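Local coordinates for sulfoquinovosidase (Escherichia coli, PDB 5AEG), which hydrolyses sulfoquinovosyl diacylglycerides and simple sulfoquinovosides to release sulfoquinovose, which the bacterium degrades as a source of carbon and sulfur, at residues Cys525-Ser528 / Ala529-Met533; Arg516-Glu519 / Leu520-Trp524. All blocks are in the same frame, centred on the assembly; numbering follows the deposited sequence.

Contact 1: Cys525-Ser528 / Ala529-Met533; sequences CDFS and AFTPM
The C-terminal end of helix 518-528, in the catalytic TIM-barrel domain, unwinds here through a type I beta turn from Ser528 to Thr531 that leads the chain toward strand 534-536. Ala529 N still reaches back four residues to Cys525 O, at 3.2 Å, in the manner of an alpha-helix. Phe530 N then binds Phe527 O, only three residues back, at 2.9 Å, so the spiral tightens as the helix ends. Ser528 O receives two donors from one residue. Thr531 OG1 gives it a hydrogen bond of 2.7 Å, lying in the carbonyl plane on a lone pair, and Thr531 N adds a weak one across the turn. The threonine hydroxyl gets there because chi1 of 70° sets OG1 between the backbone N and carbonyl carbon; the same rotation carries CG2 to 4.0 Å from Phe527 CE1, the two side chains crossing at about a right angle. Threonine thus suits its place, with one branch polar and the other greasy. A water at 2.9 Å from both Ser528 OG and Thr531 OG1 donates to the latter, joining the two hydroxyls. On another side, Phe530 offers its ring edge, through CD2, to Asp526 O at 3.4 Å, while the Asp526 carboxylate is held by Gly656 N and, weakly, by His557. With every touching residue buried, the carbonyl of Ser528, at the last residue of the helix, obtains from Thr531 hydrogen bonds in place of the amide a continuing helix would supply.

Contact 2: Arg516-Glu519 / Leu520-Trp524; sequences RSKE and LLLRW
A chi1 of 68° swings Ser517 OG between its own backbone N and carbonyl carbon, curling the hydroxyl back to accept from Leu520 N at 3.0 Å, with an N-H...O angle of 163°. In Arg516 the chain runs extended as far as CD and bends at chi3, -69°; its CD lies 3.9 Å from Leu521 CD1, so the aliphatic shaft meets the leucine while the guanidinium turns off to Trp546 O, Gly506 O and His537 O. These carbonyls fix an arginine buried close to the substrate-binding His537. Ser517 is the N-cap of helix 518-528, which links strands 501-505 and 534-536 in a beta-alpha-beta unit of the barrel. A short hydroxyl side chain is apt at this position, since the first-turn amides have no preceding helical carbonyls to bind. Regular helical bonding starts at once with Leu521 N to Ser517 O, 3.0 Å, and continues from Leu522 N to Lys518 O and from Arg523 N to Glu519 O. Lys518 lays its CG 4.1 Å from CD1 of Leu522, one turn further along, touching it through this one methylene before the extended chain carries NZ on to salt bridges with Glu553 and Asp551. Glu519 and Arg523 do not touch through their charged atoms; a water donates to Glu519 OE2 at 2.8 Å and accepts from Arg523 NE at 3.0 Å, bridging the i, i+4 pair. Each end also has a direct partner, Gly622 N for the carboxylate and Ala653 O for the guanidinium, while Leu521 and Leu522 both rest on Thr554 of helix 552-567.

Overall arrangement
Both contacts belong to helix 518-528 of the family 31 TIM-barrel domain, and their centres lie 13 Å apart on the same side of the chain's centre. Contact 2 comes first along the chain and contact 1 follows directly, so together they cover the helix from its start to the loop that leaves it. This helix is the crossover between the parallel strands 501-505 and 534-536, and at both contacts its side chains pack against helix 552-567. The strand entered after contact 1 leads directly to the sulfolipid-binding His537, whose carbonyl is bound by Arg516 of contact 2; a residue just before the helix is thus tied to the residue just after the returning strand, beside the substrate-binding site.

Contact 1: Cys525-Ser528 / Ala529-Met533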
loop_
_atom_site.group_PDB
_atom_site.type_symbol
_atom_site.label_atom_id
_atom_site.label_comp_id
_atom_site.label_asym_id
_atom_site.label_seq_id
_atom_site.Cartn_x
_atom_site.Cartn_y
_atom_site.Cartn_z
ATOM N N CYS A 525 -12.594 -10.464 -11.288
ATOM C CA CYS A 525 -12.279 -11.821 -10.911
ATOM C C CYS A 525 -11.149 -12.343 -11.812
ATOM O O CYS A 525 -10.270 -13.043 -11.343
ATOM C CB CYS A 525 -13.535 -12.722 -11.022
ATOM S SG CYS A 525 -13.236 -14.369 -10.336
ATOM N N ASP A 526 -11.210 -12.052 -13.112
ATOM C CA ASP A 526 -10.136 -12.499 -14.041
ATOM C C ASP A 526 -8.742 -11.944 -13.632
ATOM O O ASP A 526 -7.704 -12.587 -13.833
ATOM C CB ASP A 526 -10.437 -12.049 -15.439
ATOM C CG ASP A 526 -11.537 -12.857 -16.156
ATOM O OD1 ASP A 526 -12.071 -13.821 -15.531
ATOM O OD2 ASP A 526 -11.848 -12.405 -17.323
ATOM N N PHE A 527 -8.733 -10.700 -13.163
ATOM C CA PHE A 527 -7.507 -10.044 -12.729
ATOM C C PHE A 527 -6.980 -10.703 -11.459
ATOM O O PHE A 527 -5.822 -11.171 -11.401
ATOM C CB PHE A 527 -7.840 -8.540 -12.546
ATOM C CG PHE A 527 -6.773 -7.703 -11.838
ATOM C CD1 PHE A 527 -5.428 -7.956 -11.896
ATOM C CD2 PHE A 527 -7.206 -6.585 -11.115
ATOM C CE1 PHE A 527 -4.534 -7.103 -11.251
ATOM C CE2 PHE A 527 -6.304 -5.681 -10.583
ATOM C CZ PHE A 527 -4.971 -5.942 -10.615
ATOM N N SER A 528 -7.839 -10.798 -10.427
ATOM C CA SER A 528 -7.442 -11.312 -9.165
ATOM C C SER A 528 -6.945 -12.774 -9.136
ATOM O O SER A 528 -6.098 -13.134 -8.299
ATOM C CB SER A 528 -8.533 -11.071 -8.073
ATOM O OG SER A 528 -8.709 -9.667 -7.861
ATOM N N ALA A 529 -7.410 -13.582 -10.058
ATOM C CA ALA A 529 -6.916 -14.955 -10.202
ATOM C C ALA A 529 -5.440 -15.006 -10.615
ATOM O O ALA A 529 -4.823 -16.059 -10.468
ATOM C CB ALA A 529 -7.749 -15.675 -11.267
ATOM N N PHE A 530 -4.901 -13.885 -11.110
ATOM C CA PHE A 530 -3.459 -13.691 -11.383
ATOM C C PHE A 530 -2.713 -12.789 -10.427
ATOM O O PHE A 530 -1.913 -11.941 -10.835
ATOM C CB PHE A 530 -3.307 -13.317 -12.867
ATOM C CG PHE A 530 -3.707 -14.470 -13.765
ATOM C CD1 PHE A 530 -2.767 -15.439 -14.119
ATOM C CD2 PHE A 530 -4.990 -14.620 -14.195
ATOM C CE1 PHE A 530 -3.078 -16.503 -14.943
ATOM C CE2 PHE A 530 -5.338 -15.713 -14.992
ATOM C CZ PHE A 530 -4.363 -16.637 -15.409
ATOM N N THR A 531 -3.087 -12.924 -9.150
ATOM C CA THR A 531 -2.481 -12.190 -8.034
ATOM C C THR A 531 -2.321 -13.205 -6.909
ATOM O O THR A 531 -2.821 -14.336 -7.019
ATOM C CB THR A 531 -3.311 -10.965 -7.556
ATOM O OG1 THR A 531 -4.485 -11.436 -6.905
ATOM C CG2 THR A 531 -3.636 -10.070 -8.655
ATOM N N PRO A 532 -1.615 -12.848 -5.805
ATOM C CA PRO A 532 -1.480 -13.871 -4.813
ATOM C C PRO A 532 -2.667 -14.148 -3.849
ATOM O O PRO A 532 -2.559 -15.036 -2.947
ATOM C CB PRO A 532 -0.233 -13.452 -3.997
ATOM C CG PRO A 532 -0.106 -12.030 -4.200
ATOM C CD PRO A 532 -0.636 -11.752 -5.628
ATOM N N MET A 533 -3.781 -13.442 -3.991
ATOM C CA MET A 533 -4.903 -13.678 -3.061
ATOM C C MET A 533 -6.188 -13.262 -3.759
ATOM O O MET A 533 -6.220 -12.198 -4.355
ATOM C CB MET A 533 -4.676 -12.906 -1.748
ATOM C CG MET A 533 -5.798 -13.080 -0.746
ATOM S SD MET A 533 -5.302 -12.392 0.814
ATOM C CE MET A 533 -6.895 -12.417 1.656
HETATM O O HOH W 1 -6.345 -9.383 -6.223
#

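Contact 2: Arg516-Glu519 / Leu520-Trp524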
loop_
_atom_site.group_PDB
_atom_site.type_symbol
_atom_site.label_atom_id
_atom_site.label_comp_id
_atom_site.label_asym_id
_atom_site.label_seq_id
_atom_site.Cartn_x
_atom_site.Cartn_y
_atom_site.Cartn_z
ATOM N N ARG A 516 -21.869 -1.615 -9.070
ATOM C CA ARG A 516 -21.009 -2.642 -9.672
ATOM C C ARG A 516 -21.794 -3.525 -10.619
ATOM O O ARG A 516 -22.738 -4.163 -10.184
ATOM C CB ARG A 516 -20.458 -3.557 -8.628
ATOM C CG ARG A 516 -19.338 -4.445 -9.158
ATOM C CD ARG A 516 -19.051 -5.568 -8.198
ATOM N NE ARG A 516 -18.414 -5.139 -6.914
ATOM C CZ ARG A 516 -18.769 -5.518 -5.734
ATOM N NH1 ARG A 516 -19.757 -6.420 -5.559
ATOM N NH2 ARG A 516 -18.084 -5.107 -4.688
ATOM N N SER A 517 -21.421 -3.513 -11.879
ATOM C CA SER A 517 -22.046 -4.434 -12.881
ATOM C C SER A 517 -21.489 -5.867 -12.721
ATOM O O SER A 517 -20.387 -6.147 -12.131
ATOM C CB SER A 517 -21.797 -3.888 -14.284
ATOM O OG SER A 517 -20.423 -3.959 -14.606
ATOM N N LYS A 518 -22.267 -6.791 -13.265
ATOM C CA LYS A 518 -21.754 -8.132 -13.467
ATOM C C LYS A 518 -20.473 -8.135 -14.278
ATOM O O LYS A 518 -19.540 -8.854 -13.906
ATOM C CB LYS A 518 -22.797 -8.958 -14.213
ATOM C CG LYS A 518 -22.413 -10.406 -14.493
ATOM C CD LYS A 518 -23.694 -11.117 -14.975
ATOM C CE LYS A 518 -23.369 -12.397 -15.738
ATOM N NZ LYS A 518 -24.688 -13.028 -16.228
ATOM N N GLU A 519 -20.430 -7.390 -15.358
ATOM C CA GLU A 519 -19.262 -7.346 -16.203
ATOM C C GLU A 519 -18.022 -6.899 -15.394
ATOM O O GLU A 519 -16.965 -7.509 -15.524
ATOM C CB GLU A 519 -19.461 -6.431 -17.393
ATOM C CG GLU A 519 -18.313 -6.408 -18.373
ATOM C CD GLU A 519 -18.394 -5.312 -19.380
ATOM O OE1 GLU A 519 -19.407 -4.660 -19.430
ATOM O OE2 GLU A 519 -17.449 -5.135 -20.188
ATOM N N LEU A 520 -18.155 -5.853 -14.569
ATOM C CA LEU A 520 -17.001 -5.396 -13.707
ATOM C C LEU A 520 -16.570 -6.483 -12.729
ATOM O O LEU A 520 -15.377 -6.754 -12.595
ATOM C CB LEU A 520 -17.335 -4.062 -13.031
ATOM C CG LEU A 520 -16.176 -3.481 -12.210
ATOM C CD1 LEU A 520 -14.996 -3.190 -13.151
ATOM C CD2 LEU A 520 -16.664 -2.178 -11.530
ATOM N N LEU A 521 -17.520 -7.149 -12.051
ATOM C CA LEU A 521 -17.189 -8.184 -11.158
ATOM C C LEU A 521 -16.385 -9.290 -11.854
ATOM O O LEU A 521 -15.416 -9.767 -11.319
ATOM C CB LEU A 521 -18.442 -8.823 -10.522
ATOM C CG LEU A 521 -18.207 -9.828 -9.425
ATOM C CD1 LEU A 521 -17.535 -9.166 -8.188
ATOM C CD2 LEU A 521 -19.523 -10.450 -8.954
ATOM N N LEU A 522 -16.841 -9.739 -13.010
ATOM C CA LEU A 522 -16.215 -10.850 -13.724
ATOM C C LEU A 522 -14.853 -10.485 -14.287
ATOM O O LEU A 522 -13.919 -11.282 -14.161
ATOM C CB LEU A 522 -17.144 -11.387 -14.841
ATOM C CG LEU A 522 -18.524 -11.867 -14.350
ATOM C CD1 LEU A 522 -19.190 -12.708 -15.419
ATOM C CD2 LEU A 522 -18.554 -12.621 -13.070
ATOM N N ARG A 523 -14.707 -9.293 -14.833
ATOM C CA ARG A 523 -13.385 -8.833 -15.259
ATOM C C ARG A 523 -12.400 -8.693 -14.056
ATOM O O ARG A 523 -11.209 -8.962 -14.181
ATOM C CB ARG A 523 -13.516 -7.512 -15.943
ATOM C CG ARG A 523 -14.015 -7.603 -17.343
ATOM C CD ARG A 523 -13.074 -8.270 -18.288
ATOM N NE ARG A 523 -13.492 -7.942 -19.671
ATOM C CZ ARG A 523 -13.092 -8.595 -20.768
ATOM N NH1 ARG A 523 -12.260 -9.594 -20.655
ATOM N NH2 ARG A 523 -13.533 -8.215 -21.977
ATOM N N TRP A 524 -12.913 -8.268 -12.884
ATOM C CA TRP A 524 -12.073 -8.137 -11.734
ATOM C C TRP A 524 -11.667 -9.490 -11.202
ATOM O O TRP A 524 -10.530 -9.689 -10.753
ATOM C CB TRP A 524 -12.744 -7.299 -10.623
ATOM C CG TRP A 524 -11.827 -6.451 -9.840
ATOM C CD1 TRP A 524 -10.747 -6.816 -9.128
ATOM C CD2 TRP A 524 -12.016 -5.072 -9.596
ATOM N NE1 TRP A 524 -10.198 -5.737 -8.461
ATOM C CE2 TRP A 524 -10.943 -4.642 -8.734
ATOM C CE3 TRP A 524 -12.967 -4.171 -10.010
ATOM C CZ2 TRP A 524 -10.802 -3.347 -8.303
ATOM C CZ3 TRP A 524 -12.819 -2.817 -9.600
ATOM C CH2 TRP A 524 -11.735 -2.440 -8.761
HETATM O O HOH W 2 -14.689 -5.324 -20.628
#